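Long-range contact in YPM (Yersinia pseudotuberculosis, PDB 1PM4), which acts as a superantigenic mitogen, probably stimulating host T cells by engaging their receptors outside the usual peptide-recognition route: residues 3-15 with 99-113. Residues are numbered along the deposited sequence; the frame is centred on the assembly and turned at random. Where two conformers were deposited one is given.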
loop_
_atom_site.group_PDB
_atom_site.type_symbol
_atom_site.label_atom_id
_atom_site.label_comp_id
_atom_site.label_asym_id
_atom_site.label_seq_id
_atom_site.Cartn_x
_atom_site.Cartn_y
_atom_site.Cartn_z
ATOM N N ILE A 3 -11.472 -20.120 -10.607
ATOM C CA ILE A 3 -11.200 -21.367 -9.830
ATOM C C ILE A 3 -10.905 -21.150 -8.299
ATOM O O ILE A 3 -10.537 -22.097 -7.598
ATOM C CB ILE A 3 -10.013 -22.150 -10.512
ATOM C CG1 ILE A 3 -8.906 -21.189 -10.990
ATOM C CG2 ILE A 3 -10.516 -23.072 -11.647
ATOM C CD1 ILE A 3 -8.972 -20.790 -12.481
ATOM N N PRO A 4 -11.063 -19.934 -7.773
ATOM C CA PRO A 4 -10.549 -19.602 -6.424
ATOM C C PRO A 4 -11.131 -20.382 -5.210
ATOM O O PRO A 4 -12.336 -20.657 -5.101
ATOM C CB PRO A 4 -10.898 -18.111 -6.262
ATOM C CG PRO A 4 -11.927 -17.819 -7.292
ATOM C CD PRO A 4 -11.721 -18.777 -8.413
ATOM N N ASN A 5 -10.268 -20.696 -4.268
ATOM C CA ASN A 5 -10.711 -21.391 -3.074
ATOM C C ASN A 5 -10.855 -20.348 -1.951
ATOM O O ASN A 5 -9.846 -19.822 -1.523
ATOM C CB ASN A 5 -9.702 -22.436 -2.693
ATOM C CG ASN A 5 -10.202 -23.387 -1.604
ATOM O OD1 ASN A 5 -11.346 -23.304 -1.155
ATOM N ND2 ASN A 5 -9.333 -24.306 -1.174
ATOM N N ILE A 6 -12.085 -20.012 -1.598
ATOM C CA ILE A 6 -12.395 -19.027 -0.544
ATOM C C ILE A 6 -13.012 -19.815 0.603
ATOM O O ILE A 6 -13.990 -20.588 0.395
ATOM C CB ILE A 6 -13.419 -17.925 -1.046
ATOM C CG1 ILE A 6 -12.957 -17.186 -2.305
ATOM C CG2 ILE A 6 -13.749 -16.883 0.021
ATOM C CD1 ILE A 6 -11.568 -16.753 -2.318
ATOM N N ALA A 7 -12.500 -19.663 1.811
ATOM C CA ALA A 7 -13.092 -20.276 3.004
ATOM C C ALA A 7 -13.754 -19.221 3.826
ATOM O O ALA A 7 -13.422 -18.044 3.668
ATOM C CB ALA A 7 -12.026 -20.890 3.861
ATOM N N THR A 8 -14.550 -19.623 4.808
ATOM C CA THR A 8 -15.089 -18.654 5.765
ATOM C C THR A 8 -14.745 -19.059 7.176
ATOM O O THR A 8 -15.076 -20.167 7.613
ATOM C CB THR A 8 -16.635 -18.547 5.628
ATOM O OG1 THR A 8 -16.967 -18.063 4.309
ATOM C CG2 THR A 8 -17.206 -17.534 6.650
ATOM N N TYR A 9 -14.037 -18.184 7.881
ATOM C CA TYR A 9 -13.738 -18.326 9.288
ATOM C C TYR A 9 -14.792 -17.582 10.066
ATOM O O TYR A 9 -15.065 -16.410 9.758
ATOM C CB TYR A 9 -12.381 -17.733 9.600
ATOM C CG TYR A 9 -11.215 -18.450 8.880
ATOM C CD1 TYR A 9 -10.559 -19.496 9.470
ATOM C CD2 TYR A 9 -10.822 -18.060 7.628
ATOM C CE1 TYR A 9 -9.535 -20.120 8.810
ATOM C CE2 TYR A 9 -9.805 -18.655 6.949
ATOM C CZ TYR A 9 -9.177 -19.721 7.533
ATOM O OH TYR A 9 -8.132 -20.395 6.908
ATOM N N THR A 10 -15.322 -18.224 11.100
ATOM C CA THR A 10 -16.358 -17.588 11.903
ATOM C C THR A 10 -15.903 -17.627 13.353
ATOM O O THR A 10 -15.193 -18.580 13.803
ATOM C CB THR A 10 -17.733 -18.290 11.636
ATOM O OG1 THR A 10 -18.176 -18.115 10.251
ATOM C CG2 THR A 10 -18.840 -17.671 12.451
ATOM N N GLY A 11 -16.250 -16.611 14.120
ATOM C CA GLY A 11 -15.967 -16.611 15.533
ATOM C C GLY A 11 -16.599 -15.422 16.221
ATOM O O GLY A 11 -17.533 -14.799 15.695
ATOM N N THR A 12 -16.090 -15.147 17.419
ATOM C CA THR A 12 -16.525 -14.028 18.209
ATOM C C THR A 12 -15.293 -13.294 18.677
ATOM O O THR A 12 -14.306 -13.955 19.032
ATOM C CB THR A 12 -17.269 -14.577 19.455
ATOM O OG1 THR A 12 -18.428 -15.349 19.026
ATOM C CG2 THR A 12 -17.816 -13.467 20.271
ATOM N N ILE A 13 -15.305 -11.959 18.568
ATOM C CA ILE A 13 -14.109 -11.188 18.952
ATOM C C ILE A 13 -14.502 -10.250 20.043
ATOM O O ILE A 13 -15.458 -9.451 19.946
ATOM C CB ILE A 13 -13.489 -10.471 17.734
ATOM C CG1 ILE A 13 -12.181 -9.804 18.143
ATOM C CG2 ILE A 13 -14.508 -9.546 17.017
ATOM C CD1 ILE A 13 -11.392 -9.277 16.976
ATOM N N GLN A 14 -13.859 -10.394 21.173
ATOM C CA GLN A 14 -14.148 -9.567 22.317
ATOM C C GLN A 14 -13.894 -8.075 22.067
ATOM O O GLN A 14 -13.151 -7.696 21.152
ATOM C CB GLN A 14 -13.292 -10.064 23.494
ATOM C CG GLN A 14 -13.883 -11.401 24.016
ATOM C CD GLN A 14 -12.846 -12.290 24.679
ATOM O OE1 GLN A 14 -11.643 -12.144 24.415
ATOM N NE2 GLN A 14 -13.302 -13.162 25.560
ATOM N N GLY A 15 -14.516 -7.235 22.884
ATOM C CA GLY A 15 -14.249 -5.791 22.821
ATOM C C GLY A 15 -12.746 -5.482 22.786
ATOM O O GLY A 15 -11.987 -6.029 23.603
ATOM N N SER A 99 -17.117 -12.916 10.739
ATOM C CA SER A 99 -16.859 -13.918 9.728
ATOM C C SER A 99 -15.883 -13.318 8.734
ATOM O O SER A 99 -15.992 -12.154 8.340
ATOM C CB SER A 99 -18.151 -14.462 9.055
ATOM O OG SER A 99 -18.838 -13.480 8.288
ATOM N N LEU A 100 -14.888 -14.094 8.346
ATOM C CA LEU A 100 -13.885 -13.630 7.384
ATOM C C LEU A 100 -13.958 -14.624 6.202
ATOM O O LEU A 100 -13.632 -15.794 6.376
ATOM C CB LEU A 100 -12.522 -13.720 8.020
ATOM C CG LEU A 100 -11.411 -13.188 7.125
ATOM C CD1 LEU A 100 -11.492 -11.706 6.928
ATOM C CD2 LEU A 100 -10.025 -13.585 7.607
ATOM N N ASP A 101 -14.328 -14.139 5.050
ATOM C CA ASP A 101 -14.193 -14.886 3.826
ATOM C C ASP A 101 -12.817 -14.595 3.279
ATOM O O ASP A 101 -12.440 -13.421 3.137
ATOM C CB ASP A 101 -15.192 -14.443 2.813
ATOM C CG ASP A 101 -16.606 -14.612 3.229
ATOM O OD1 ASP A 101 -16.958 -15.368 4.156
ATOM O OD2 ASP A 101 -17.467 -13.900 2.663
ATOM N N ALA A 102 -12.018 -15.621 3.055
ATOM C CA ALA A 102 -10.629 -15.424 2.523
ATOM C C ALA A 102 -10.133 -16.521 1.619
ATOM O O ALA A 102 -10.421 -17.694 1.832
ATOM C CB ALA A 102 -9.686 -15.365 3.685
ATOM N N THR A 103 -9.327 -16.132 0.661
ATOM C CA THR A 103 -8.576 -17.068 -0.157
ATOM C C THR A 103 -7.787 -18.002 0.723
ATOM O O THR A 103 -7.139 -17.553 1.623
ATOM C CB THR A 103 -7.561 -16.306 -1.013
ATOM O OG1 THR A 103 -8.237 -15.406 -1.844
ATOM C CG2 THR A 103 -6.899 -17.293 -1.998
ATOM N N VAL A 104 -7.933 -19.299 0.519
ATOM C CA VAL A 104 -7.050 -20.239 1.174
ATOM C C VAL A 104 -6.349 -21.104 0.153
ATOM O O VAL A 104 -6.825 -21.314 -0.949
ATOM C CB VAL A 104 -7.749 -21.123 2.189
ATOM C CG1 VAL A 104 -8.319 -20.270 3.307
ATOM C CG2 VAL A 104 -8.847 -21.921 1.571
ATOM N N HIS A 105 -5.212 -21.635 0.557
ATOM C CA HIS A 105 -4.511 -22.499 -0.365
ATOM C C HIS A 105 -4.782 -23.950 -0.095
ATOM O O HIS A 105 -4.886 -24.736 -1.024
ATOM C CB HIS A 105 -3.032 -22.167 -0.424
ATOM C CG HIS A 105 -2.684 -21.401 -1.653
ATOM N ND1 HIS A 105 -2.748 -20.028 -1.695
ATOM C CD2 HIS A 105 -2.373 -21.803 -2.908
ATOM C CE1 HIS A 105 -2.451 -19.608 -2.905
ATOM N NE2 HIS A 105 -2.221 -20.666 -3.666
ATOM N N ASP A 106 -4.924 -24.333 1.164
ATOM C CA ASP A 106 -5.299 -25.725 1.411
ATOM C C ASP A 106 -6.828 -25.796 1.540
ATOM O O ASP A 106 -7.563 -25.387 0.613
ATOM C CB ASP A 106 -4.507 -26.326 2.604
ATOM C CG ASP A 106 -3.334 -27.243 2.156
ATOM O OD1 ASP A 106 -3.359 -27.799 1.033
ATOM O OD2 ASP A 106 -2.339 -27.455 2.890
ATOM N N ASP A 107 -7.292 -26.413 2.613
ATOM C CA ASP A 107 -8.588 -26.167 3.160
ATOM C C ASP A 107 -8.384 -25.506 4.527
ATOM O O ASP A 107 -7.327 -25.661 5.179
ATOM C CB ASP A 107 -9.307 -27.479 3.372
ATOM C CG ASP A 107 -9.492 -28.232 2.092
ATOM O OD1 ASP A 107 -8.468 -28.672 1.507
ATOM O OD2 ASP A 107 -10.618 -28.366 1.587
ATOM N N LYS A 108 -9.421 -24.836 4.983
ATOM C CA LYS A 108 -9.348 -24.214 6.275
ATOM C C LYS A 108 -9.037 -25.271 7.369
ATOM O O LYS A 108 -9.514 -26.405 7.343
ATOM C CB LYS A 108 -10.605 -23.352 6.483
ATOM C CG LYS A 108 -11.306 -23.488 7.755
ATOM C CD LYS A 108 -12.599 -22.718 7.669
ATOM C CE LYS A 108 -13.212 -22.504 8.996
ATOM N NZ LYS A 108 -14.702 -22.509 8.910
ATOM N N GLU A 109 -8.171 -24.886 8.291
ATOM C CA GLU A 109 -7.756 -25.697 9.420
ATOM C C GLU A 109 -7.897 -24.872 10.692
ATOM O O GLU A 109 -7.751 -23.682 10.642
ATOM C CB GLU A 109 -6.296 -26.115 9.221
ATOM C CG GLU A 109 -6.130 -27.049 8.012
ATOM C CD GLU A 109 -4.729 -27.630 7.843
ATOM O OE1 GLU A 109 -3.771 -27.092 8.441
ATOM O OE2 GLU A 109 -4.595 -28.652 7.118
ATOM N N ASP A 110 -8.215 -25.529 11.809
ATOM C CA ASP A 110 -8.296 -24.886 13.115
ATOM C C ASP A 110 -7.044 -24.085 13.449
ATOM O O ASP A 110 -7.143 -22.959 13.951
ATOM C CB ASP A 110 -8.518 -25.931 14.206
ATOM C CG ASP A 110 -9.959 -26.444 14.242
ATOM O OD1 ASP A 110 -10.726 -26.174 13.281
ATOM O OD2 ASP A 110 -10.398 -27.105 15.222
ATOM N N SER A 111 -5.896 -24.639 13.082
ATOM C CA SER A 111 -4.617 -24.031 13.416
ATOM C C SER A 111 -4.372 -22.720 12.626
ATOM O O SER A 111 -3.415 -22.030 12.884
ATOM C CB SER A 111 -3.481 -25.064 13.225
ATOM O OG SER A 111 -3.301 -25.361 11.880
ATOM N N ASP A 112 -5.258 -22.372 11.686
ATOM C CA ASP A 112 -5.099 -21.123 10.958
ATOM C C ASP A 112 -5.338 -19.944 11.906
ATOM O O ASP A 112 -4.845 -18.884 11.641
ATOM C CB ASP A 112 -6.049 -21.002 9.749
ATOM C CG ASP A 112 -5.858 -22.094 8.691
ATOM O OD1 ASP A 112 -4.774 -22.786 8.636
ATOM O OD2 ASP A 112 -6.743 -22.312 7.828
ATOM N N VAL A 113 -6.176 -20.139 12.922
ATOM C CA VAL A 113 -6.456 -19.097 13.933
ATOM C C VAL A 113 -5.297 -19.074 14.894
ATOM O O VAL A 113 -5.073 -20.017 15.668
ATOM C CB VAL A 113 -7.795 -19.298 14.660
ATOM C CG1 VAL A 113 -8.048 -18.104 15.562
ATOM C CG2 VAL A 113 -8.914 -19.363 13.625
HETATM O O HOH W 1 -7.113 -20.284 -3.418
HETATM O O HOH W 2 -14.316 -21.039 11.511
#
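With CG anti to its carbonyl carbon (chi1 -63°), Tyr9 carries its ring from strand 6-13 to the chain that follows strand 96-103, where its hydroxyl meets Asp112; the carboxylate of Asp112 takes the same kind of first torsion, and its plane stands 63° from that of the ring. Tyr9 OH donates to Asp112 OD2 on the anti side at 2.5 Å, a short bond. The backbone Glu109 N reaches Asp112 OD2 from the opposite face of the carboxylate, 3.0 Å away, so two donors grip this one oxygen and fix the rotation of the group. Asp112 OD1 forms a salt bridge with Lys25, which also pairs with Glu109.

Lys108 runs past Tyr9 in the opposite direction, its CD lying 4.1 Å above one ring face and toward the rim. Its chain bends at the last torsion, and NZ donates to Thr8 O at 2.7 Å, using the outward-facing carbonyl of an edge strand. Near the hydroxyl end of the ring, Val104 CG1 packs against Ala7 CB at 3.8 Å. Where Ala7 and Tyr9 point inward, Thr8 lies on the other side of the sheet, alongside Asp101; Thr8 OG1 gives its proton to Asp101 OD1 at 2.7 Å from above the carboxylate plane.

The backbones are joined by paired bonds between Ala7 and Ala102 and between Tyr9 and Leu100, and Val104 N continues the pattern to Asn5 O at 2.8 Å. Strand 96-103 is held on its other edge by strand 32-39, while Leu100 and Tyr9 reach Ile21 of the second sheet. This is the antiparallel pairing of the first and last strands of the jelly roll, with residues 104-112, beyond the last strand, folding back against the edge strand 6-13.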